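Local coordinates for protein beta-glycosidase (Bacteroides caccae, PDB 6T2R) that hydrolyses beta-glycosidic bonds as a family 16 glycoside hydrolase, an endo-acting O-glycanase of a human gut bacterium that helps initiate mucin breakdown, at residues A[49-54]-A[96-101]; A[127-132]-A[229-234]. All blocks are in the same frame, centred on the assembly; numbering follows the deposited sequence.

Contact 1 (A[49-54]-A[96-101]). With SO4 (sulfate ion), chain C.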
ATOM      1  N   ARG A  49       5.638  -4.570 -12.578  1.00 25.08           N
ATOM      2  CA  ARG A  49       4.324  -3.967 -12.896  1.00 28.12           C
ATOM      3  C   ARG A  49       3.231  -4.942 -12.488  1.00 28.88           C
ATOM      4  O   ARG A  49       3.441  -6.183 -12.589  1.00 28.44           O
ATOM      5  CB  ARG A  49       4.210  -3.583 -14.374  1.00 27.49           C
ATOM      6  CG  ARG A  49       5.170  -2.476 -14.782  1.00 29.77           C
ATOM      7  CD  ARG A  49       4.896  -1.945 -16.186  1.00 31.29           C
ATOM      8  NE  ARG A  49       5.801  -0.838 -16.450  1.00 33.95           N
ATOM      9  CZ  ARG A  49       5.990  -0.246 -17.628  1.00 31.94           C
ATOM     10  NH1 ARG A  49       5.301  -0.594 -18.694  1.00 28.22           N
ATOM     11  NH2 ARG A  49       6.842   0.741 -17.716  1.00 34.03           N
ATOM     12  N   ILE A  50       2.105  -4.403 -12.032  1.00 26.09           N
ATOM     13  CA  ILE A  50       1.001  -5.262 -11.547  1.00 26.45           C
ATOM     14  C   ILE A  50       0.163  -5.662 -12.754  1.00 29.44           C
ATOM     15  O   ILE A  50      -0.359  -4.812 -13.466  1.00 29.37           O
ATOM     16  CB  ILE A  50       0.153  -4.553 -10.472  1.00 26.54           C
ATOM     17  CG1 ILE A  50       0.947  -4.220  -9.197  1.00 28.75           C
ATOM     18  CG2 ILE A  50      -1.084  -5.375 -10.169  1.00 26.33           C
ATOM     19  CD1 ILE A  50       0.223  -3.280  -8.261  1.00 27.36           C
ATOM     20  N   PRO A  51      -0.141  -6.963 -12.918  1.00 33.28           N
ATOM     21  CA  PRO A  51      -1.020  -7.386 -13.996  1.00 34.22           C
ATOM     22  C   PRO A  51      -2.500  -7.116 -13.691  1.00 36.36           C
ATOM     23  O   PRO A  51      -2.878  -6.934 -12.520  1.00 36.20           O
ATOM     24  CB  PRO A  51      -0.732  -8.890 -14.105  1.00 34.68           C
ATOM     25  CG  PRO A  51      -0.337  -9.312 -12.699  1.00 35.16           C
ATOM     26  CD  PRO A  51       0.287  -8.084 -12.062  1.00 33.27           C
ATOM     27  N   ARG A  52      -3.291  -7.121 -14.765  1.00 33.08           N
ATOM     28  CA  ARG A  52      -4.773  -7.154 -14.775  1.00 33.16           C
ATOM     29  C   ARG A  52      -5.277  -8.268 -13.855  1.00 34.70           C
ATOM     30  O   ARG A  52      -4.716  -9.338 -13.897  1.00 34.57           O
ATOM     31  CB  ARG A  52      -5.267  -7.408 -16.204  1.00 33.41           C
ATOM     32  CG  ARG A  52      -6.772  -7.258 -16.377  1.00 32.91           C
ATOM     33  CD  ARG A  52      -7.275  -5.931 -15.876  1.00 33.65           C
ATOM     34  NE  ARG A  52      -6.540  -4.831 -16.510  1.00 37.02           N
ATOM     35  CZ  ARG A  52      -6.725  -4.407 -17.774  1.00 36.92           C
ATOM     36  NH1 ARG A  52      -6.040  -3.383 -18.255  1.00 35.67           N
ATOM     37  NH2 ARG A  52      -7.592  -5.008 -18.570  1.00 35.90           N
ATOM     38  N   GLY A  53      -6.341  -8.012 -13.100  1.00 35.89           N
ATOM     39  CA  GLY A  53      -7.161  -9.054 -12.454  1.00 35.74           C
ATOM     40  C   GLY A  53      -8.578  -8.568 -12.209  1.00 38.34           C
ATOM     41  O   GLY A  53      -8.870  -7.347 -12.463  1.00 36.13           O
ATOM     42  N   LYS A  54      -9.403  -9.467 -11.659  1.00 41.78           N
ATOM     43  CA  LYS A  54     -10.881  -9.328 -11.577  1.00 44.09           C
ATOM     44  C   LYS A  54     -11.295  -8.351 -10.478  1.00 42.77           C
ATOM     45  O   LYS A  54     -12.222  -7.579 -10.709  1.00 44.92           O
ATOM     46  CB  LYS A  54     -11.559 -10.678 -11.314  1.00 59.90           C
ATOM     47  CG  LYS A  54     -11.073 -11.879 -12.123  1.00 67.21           C
ATOM     48  CD  LYS A  54     -11.408 -11.814 -13.586  1.00 73.32           C
ATOM     49  CE  LYS A  54     -12.830 -12.233 -13.884  1.00 76.24           C
ATOM     50  NZ  LYS A  54     -13.214 -11.767 -15.234  1.00 78.29           N
ATOM     51  N   GLY A  96       0.732   0.308 -11.493  1.00 26.74           N
ATOM     52  CA  GLY A  96       1.031  -0.232 -10.160  1.00 26.28           C
ATOM     53  C   GLY A  96       2.304  -1.054 -10.182  1.00 27.31           C
ATOM     54  O   GLY A  96       2.612  -1.650 -11.236  1.00 25.18           O
ATOM     55  N   LEU A  97       3.058  -0.997  -9.081  1.00 26.13           N
ATOM     56  CA  LEU A  97       4.248  -1.829  -8.842  1.00 25.72           C
ATOM     57  C   LEU A  97       4.032  -2.665  -7.577  1.00 26.05           C
ATOM     58  O   LEU A  97       3.391  -2.159  -6.621  1.00 23.33           O
ATOM     59  CB  LEU A  97       5.472  -0.943  -8.666  1.00 28.06           C
ATOM     60  CG  LEU A  97       5.929  -0.109  -9.867  1.00 31.22           C
ATOM     61  CD1 LEU A  97       7.224   0.602  -9.494  1.00 32.00           C
ATOM     62  CD2 LEU A  97       6.164  -0.941 -11.120  1.00 31.88           C
ATOM     63  N   TRP A  98       4.595  -3.878  -7.554  1.00 24.06           N
ATOM     64  CA  TRP A  98       4.624  -4.730  -6.342  1.00 26.64           C
ATOM     65  C   TRP A  98       5.964  -5.446  -6.205  1.00 26.51           C
ATOM     66  O   TRP A  98       6.758  -5.507  -7.171  1.00 25.56           O
ATOM     67  CB  TRP A  98       3.424  -5.676  -6.288  1.00 26.05           C
ATOM     68  CG  TRP A  98       3.323  -6.727  -7.354  1.00 27.47           C
ATOM     69  CD1 TRP A  98       4.302  -7.232  -8.164  1.00 28.26           C
ATOM     70  CD2 TRP A  98       2.140  -7.487  -7.639  1.00 27.93           C
ATOM     71  NE1 TRP A  98       3.793  -8.219  -8.958  1.00 29.10           N
ATOM     72  CE2 TRP A  98       2.469  -8.394  -8.665  1.00 26.98           C
ATOM     73  CE3 TRP A  98       0.841  -7.475  -7.121  1.00 26.62           C
ATOM     74  CZ2 TRP A  98       1.548  -9.295  -9.178  1.00 27.44           C
ATOM     75  CZ3 TRP A  98      -0.081  -8.350  -7.648  1.00 27.85           C
ATOM     76  CH2 TRP A  98       0.274  -9.256  -8.654  1.00 28.85           C
ATOM     77  N   THR A  99       6.271  -5.839  -4.990  1.00 25.80           N
ATOM     78  CA  THR A  99       7.555  -6.496  -4.664  1.00 27.06           C
ATOM     79  C   THR A  99       7.332  -8.006  -4.609  1.00 26.03           C
ATOM     80  O   THR A  99       8.247  -8.688  -4.120  1.00 25.91           O
ATOM     81  CB  THR A  99       8.148  -6.067  -3.319  1.00 27.37           C
ATOM     82  OG1 THR A  99       7.337  -6.489  -2.216  1.00 26.90           O
ATOM     83  CG2 THR A  99       8.404  -4.586  -3.261  1.00 28.49           C
ATOM     84  N   LYS A 100       6.162  -8.472  -5.049  1.00 24.50           N
ATOM     85  CA  LYS A 100       5.842  -9.906  -5.050  1.00 27.67           C
ATOM     86  C   LYS A 100       6.996 -10.674  -5.703  1.00 27.65           C
ATOM     87  O   LYS A 100       7.425 -10.288  -6.777  1.00 26.07           O
ATOM     88  CB  LYS A 100       4.551 -10.212  -5.808  1.00 31.55           C
ATOM     89  CG  LYS A 100       4.174 -11.696  -5.790  1.00 33.60           C
ATOM     90  CD  LYS A 100       3.037 -12.055  -6.720  1.00 39.00           C
ATOM     91  CE  LYS A 100       1.745 -11.422  -6.279  1.00 40.06           C
ATOM     92  NZ  LYS A 100       0.587 -12.089  -6.902  1.00 44.02           N
ATOM     93  N   ASP A 101       7.433 -11.747  -5.056  1.00 26.21           N
ATOM     94  CA  ASP A 101       8.442 -12.705  -5.559  1.00 31.16           C
ATOM     95  C   ASP A 101       9.809 -12.028  -5.608  1.00 30.68           C
ATOM     96  O   ASP A 101      10.716 -12.719  -6.030  1.00 30.65           O
ATOM     97  CB  ASP A 101       8.044 -13.291  -6.920  1.00 35.44           C
ATOM     98  CG  ASP A 101       6.755 -14.129  -6.883  1.00 42.14           C
ATOM     99  OD1 ASP A 101       6.623 -14.948  -5.963  1.00 44.95           O
ATOM    100  OD2 ASP A 101       5.854 -13.925  -7.740  1.00 49.44           O
TER
HETATM  101  S   SO4 C 302      -7.086  -3.690 -22.000  1.00 60.00           S
HETATM  102  O1  SO4 C 302      -5.972  -3.093 -21.331  1.00 60.21           O
HETATM  103  O2  SO4 C 302      -7.459  -2.921 -23.190  1.00 65.13           O
HETATM  104  O3  SO4 C 302      -6.706  -5.024 -22.392  1.00 70.75           O
HETATM  105  O4  SO4 C 302      -8.226  -3.732 -21.106  1.00 47.06           O
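I50 fits its branched side chain between the backbone of G96 and the indole of W98. Its CB lies 3.9 Å from G96 O. From there CG1, set opposite the carbonyl carbon (chi1 -63°), comes within 3.8 Å of W98 CD2 and also packs on G96 C. CG2 takes the other branch and sits over the six-membered ring of W98, 4.3 Å from its centroid and 20° off the normal, a CH-pi contact. The tip, CD1, ends 3.7 Å from L97 N. P51 CD meets the same ring obliquely, 3.4 Å from W98 CZ2, while K100 CE lies over the opposite face of the indole.

The backbone fixes the register: I50 N donates to G96 O at 2.9 Å, approaching from above the carbonyl plane, and Y68 OH donates a second hydrogen bond to that oxygen. R49 and L97 form an antiparallel non-hydrogen-bonded pair, and the R49 guanidinium turns to a salt bridge with D65. R52 NH1 and NH2 both bind a sulfate ion. Strand 92-98 has the short strand 48-49 on one side and strand 228-233 (I50 touches D233, W98 L231) on the other; it also pairs with strand 74-81, consistent with a sheet edge in the family's beta-jelly-roll sandwich.

Contact 2 (A[127-132]-A[229-234])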
ATOM      1  N   TRP A 127      -0.158  -0.647   0.183  1.00 23.76           N
ATOM      2  CA  TRP A 127      -0.700  -1.757   0.976  1.00 22.23           C
ATOM      3  C   TRP A 127       0.178  -2.979   0.861  1.00 22.13           C
ATOM      4  O   TRP A 127       1.050  -3.015  -0.046  1.00 23.97           O
ATOM      5  CB  TRP A 127      -2.146  -2.002   0.552  1.00 23.26           C
ATOM      6  CG  TRP A 127      -2.405  -2.347  -0.881  1.00 25.27           C
ATOM      7  CD1 TRP A 127      -2.154  -1.605  -2.006  1.00 25.48           C
ATOM      8  CD2 TRP A 127      -3.162  -3.491  -1.330  1.00 24.74           C
ATOM      9  NE1 TRP A 127      -2.656  -2.240  -3.119  1.00 23.51           N
ATOM     10  CE2 TRP A 127      -3.267  -3.395  -2.734  1.00 22.66           C
ATOM     11  CE3 TRP A 127      -3.732  -4.595  -0.671  1.00 25.30           C
ATOM     12  CZ2 TRP A 127      -3.927  -4.353  -3.485  1.00 23.76           C
ATOM     13  CZ3 TRP A 127      -4.385  -5.554  -1.416  1.00 24.31           C
ATOM     14  CH2 TRP A 127      -4.478  -5.418  -2.803  1.00 27.41           C
ATOM     15  N   THR A 128      -0.036  -3.923   1.776  1.00 24.07           N
ATOM     16  CA  THR A 128       0.729  -5.176   1.837  1.00 24.14           C
ATOM     17  C   THR A 128      -0.193  -6.386   1.964  1.00 24.52           C
ATOM     18  O   THR A 128      -1.280  -6.287   2.535  1.00 23.60           O
ATOM     19  CB  THR A 128       1.761  -5.160   2.968  1.00 25.04           C
ATOM     20  OG1 THR A 128       1.077  -5.392   4.202  1.00 23.07           O
ATOM     21  CG2 THR A 128       2.579  -3.887   2.958  1.00 23.93           C
ATOM     22  N   LEU A 129       0.305  -7.478   1.392  1.00 24.55           N
ATOM     23  CA  LEU A 129      -0.276  -8.834   1.325  1.00 24.30           C
ATOM     24  C   LEU A 129       0.812  -9.812   1.744  1.00 24.62           C
ATOM     25  O   LEU A 129       1.979  -9.455   1.734  1.00 23.93           O
ATOM     26  CB  LEU A 129      -0.757  -9.086  -0.108  1.00 24.72           C
ATOM     27  CG  LEU A 129      -2.039  -8.344  -0.487  1.00 24.15           C
ATOM     28  CD1 LEU A 129      -2.409  -8.663  -1.906  1.00 23.57           C
ATOM     29  CD2 LEU A 129      -3.178  -8.677   0.472  1.00 23.00           C
ATOM     30  N   PRO A 130       0.460 -11.049   2.155  1.00 24.94           N
ATOM     31  CA  PRO A 130       1.463 -12.064   2.469  1.00 24.57           C
ATOM     32  C   PRO A 130       2.382 -12.353   1.286  1.00 23.33           C
ATOM     33  O   PRO A 130       1.902 -12.539   0.170  1.00 21.73           O
ATOM     34  CB  PRO A 130       0.643 -13.303   2.865  1.00 28.97           C
ATOM     35  CG  PRO A 130      -0.707 -12.713   3.268  1.00 27.30           C
ATOM     36  CD  PRO A 130      -0.909 -11.522   2.359  1.00 24.22           C
ATOM     37  N   TYR A 131       3.690 -12.331   1.569  1.00 23.94           N
ATOM     38  CA  TYR A 131       4.779 -12.623   0.609  1.00 24.81           C
ATOM     39  C   TYR A 131       4.619 -14.057   0.110  1.00 23.74           C
ATOM     40  O   TYR A 131       4.774 -14.300  -1.087  1.00 24.75           O
ATOM     41  CB  TYR A 131       6.160 -12.469   1.256  1.00 25.72           C
ATOM     42  CG  TYR A 131       7.260 -12.604   0.239  1.00 27.64           C
ATOM     43  CD1 TYR A 131       7.611 -11.532  -0.581  1.00 27.35           C
ATOM     44  CD2 TYR A 131       7.873 -13.832   0.045  1.00 25.89           C
ATOM     45  CE1 TYR A 131       8.567 -11.676  -1.569  1.00 29.67           C
ATOM     46  CE2 TYR A 131       8.863 -13.982  -0.903  1.00 30.76           C
ATOM     47  CZ  TYR A 131       9.201 -12.906  -1.718  1.00 32.06           C
ATOM     48  OH  TYR A 131      10.144 -13.105  -2.686  1.00 31.81           O
ATOM     49  N   GLU A 132       4.313 -14.979   1.013  1.00 26.14           N
ATOM     50  CA  GLU A 132       4.230 -16.435   0.686  1.00 29.20           C
ATOM     51  C   GLU A 132       2.862 -16.742   0.033  1.00 28.94           C
ATOM     52  O   GLU A 132       1.941 -17.192   0.736  1.00 27.80           O
ATOM     53  CB  GLU A 132       4.485 -17.242   1.950  1.00 29.47           C
ATOM     54  CG  GLU A 132       5.866 -17.018   2.542  1.00 31.61           C
ATOM     55  CD  GLU A 132       5.916 -17.340   4.027  1.00 32.57           C
ATOM     56  OE1 GLU A 132       6.573 -18.304   4.351  1.00 31.99           O
ATOM     57  OE2 GLU A 132       5.271 -16.644   4.851  1.00 31.32           O
ATOM     58  N   TYR A 229       4.646  -8.631   1.048  1.00 23.83           N
ATOM     59  CA  TYR A 229       5.082  -7.841  -0.130  1.00 23.88           C
ATOM     60  C   TYR A 229       4.256  -6.552  -0.187  1.00 24.98           C
ATOM     61  O   TYR A 229       3.110  -6.505   0.341  1.00 24.76           O
ATOM     62  CB  TYR A 229       5.049  -8.679  -1.404  1.00 25.62           C
ATOM     63  CG  TYR A 229       3.712  -8.937  -2.062  1.00 25.92           C
ATOM     64  CD1 TYR A 229       3.272  -8.131  -3.094  1.00 26.36           C
ATOM     65  CD2 TYR A 229       2.934 -10.036  -1.725  1.00 27.34           C
ATOM     66  CE1 TYR A 229       2.078  -8.381  -3.754  1.00 27.61           C
ATOM     67  CE2 TYR A 229       1.739 -10.300  -2.374  1.00 26.26           C
ATOM     68  CZ  TYR A 229       1.325  -9.485  -3.406  1.00 26.08           C
ATOM     69  OH  TYR A 229       0.176  -9.740  -4.084  1.00 22.58           O
ATOM     70  N   LEU A 230       4.841  -5.533  -0.821  1.00 24.06           N
ATOM     71  CA  LEU A 230       4.332  -4.143  -0.848  1.00 24.02           C
ATOM     72  C   LEU A 230       3.785  -3.864  -2.239  1.00 23.61           C
ATOM     73  O   LEU A 230       4.424  -4.280  -3.208  1.00 23.67           O
ATOM     74  CB  LEU A 230       5.503  -3.207  -0.566  1.00 24.11           C
ATOM     75  CG  LEU A 230       5.162  -1.729  -0.642  1.00 23.98           C
ATOM     76  CD1 LEU A 230       4.008  -1.350   0.291  1.00 24.57           C
ATOM     77  CD2 LEU A 230       6.400  -0.913  -0.312  1.00 27.90           C
ATOM     78  N   LEU A 231       2.606  -3.287  -2.289  1.00 24.03           N
ATOM     79  CA  LEU A 231       1.899  -2.835  -3.506  1.00 24.67           C
ATOM     80  C   LEU A 231       1.734  -1.319  -3.371  1.00 24.59           C
ATOM     81  O   LEU A 231       1.293  -0.839  -2.266  1.00 27.46           O
ATOM     82  CB  LEU A 231       0.515  -3.504  -3.607  1.00 24.92           C
ATOM     83  CG  LEU A 231       0.489  -5.040  -3.613  1.00 27.22           C
ATOM     84  CD1 LEU A 231       0.454  -5.600  -2.183  1.00 27.87           C
ATOM     85  CD2 LEU A 231      -0.724  -5.553  -4.368  1.00 27.25           C
ATOM     86  N   ILE A 232       2.000  -0.621  -4.458  1.00 22.90           N
ATOM     87  CA  ILE A 232       1.774   0.840  -4.640  1.00 24.12           C
ATOM     88  C   ILE A 232       1.126   1.003  -6.008  1.00 24.49           C
ATOM     89  O   ILE A 232       1.758   0.561  -6.995  1.00 26.60           O
ATOM     90  CB  ILE A 232       3.075   1.658  -4.550  1.00 24.41           C
ATOM     91  CG1 ILE A 232       3.816   1.388  -3.240  1.00 24.34           C
ATOM     92  CG2 ILE A 232       2.720   3.130  -4.724  1.00 27.20           C
ATOM     93  CD1 ILE A 232       5.196   1.986  -3.136  1.00 25.63           C
ATOM     94  N   ASP A 233      -0.105   1.504  -6.083  1.00 21.80           N
ATOM     95  CA  ASP A 233      -0.788   1.432  -7.392  1.00 26.11           C
ATOM     96  C   ASP A 233      -1.935   2.420  -7.432  1.00 25.93           C
ATOM     97  O   ASP A 233      -2.646   2.567  -6.424  1.00 27.84           O
ATOM     98  CB  ASP A 233      -1.262  -0.002  -7.694  1.00 29.60           C
ATOM     99  CG  ASP A 233      -2.369  -0.482  -6.763  1.00 27.61           C
ATOM    100  OD1 ASP A 233      -2.065  -0.796  -5.590  1.00 26.65           O
ATOM    101  OD2 ASP A 233      -3.530  -0.465  -7.204  1.00 30.13           O
ATOM    102  N   MET A 234      -2.044   3.086  -8.576  1.00 27.33           N
ATOM    103  CA  MET A 234      -3.202   3.898  -8.963  1.00 26.47           C
ATOM    104  C   MET A 234      -4.350   2.928  -9.237  1.00 26.72           C
ATOM    105  O   MET A 234      -4.110   1.768  -9.684  1.00 25.56           O
ATOM    106  CB  MET A 234      -2.890   4.749 -10.199  1.00 30.41           C
ATOM    107  CG  MET A 234      -4.033   5.649 -10.652  1.00 27.21           C
ATOM    108  SD  MET A 234      -4.723   6.674  -9.358  1.00 30.46           S
ATOM    109  CE  MET A 234      -3.382   7.821  -9.044  1.00 31.63           C
TER
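The indole of W127 is overlapped on one face by L231: CB stands 3.7 Å from the centroid of the five-membered ring, 23° off its normal, and CD2 reaches W127 CZ2 at 3.5 Å. With chi1 at 59°, CG of W127 lies between its backbone N and carbonyl carbon, and NE1 points to D233. The bond from W127 NE1 to D233 OD1 is 2.9 Å long with 160° at the hydrogen, and OD1 lies in the ring plane, which limits rotation of the indole. The other carboxylate oxygen, OD2, is bonded to Q235, so both oxygens are engaged, and W57 meets W127 edge-to-face.

Along the same face, L129 and Y229 run side by side, with L129 CB 3.6 Å from Y229 CE2 and L129 CD1 3.5 Å from Y229 OH. P130 O lies at the tyrosine edge, 3.3 Å from CD2. Reciprocal backbone bonds join W127 with L231 and L129 with Y229, while T128 and L230 meet on the reverse face, CG2 to CD1 at 3.9 Å. W127 touches E143 and D145, on the strand that carries the first two acidic residues of the family 16 signature, consistent with the active-site face of a beta-jelly-roll sandwich.

In the fold
Strand 228-233, itself half of contact 2, pairs with strand 92-98 along one edge and with strand 125-130 along the other, so the two contacts, with centres about 8 Å apart, follow one another across the sheet. The probable hydrogen bonds L97 N to I232 O (2.9 Å) and T99 N to L230 O (3.0 Å) join contact 1 to contact 2. Side chains continue the link, since K100 CE packs 3.2 Å from Y229 OH. Contact 2 is the one next to E143 and D145, which probably belong to the catalytic region. The sulfate bound by R52, probably from the crystallisation liquor, is remote from contact 2: its S atom lies 19.4 Å from W127 NE1.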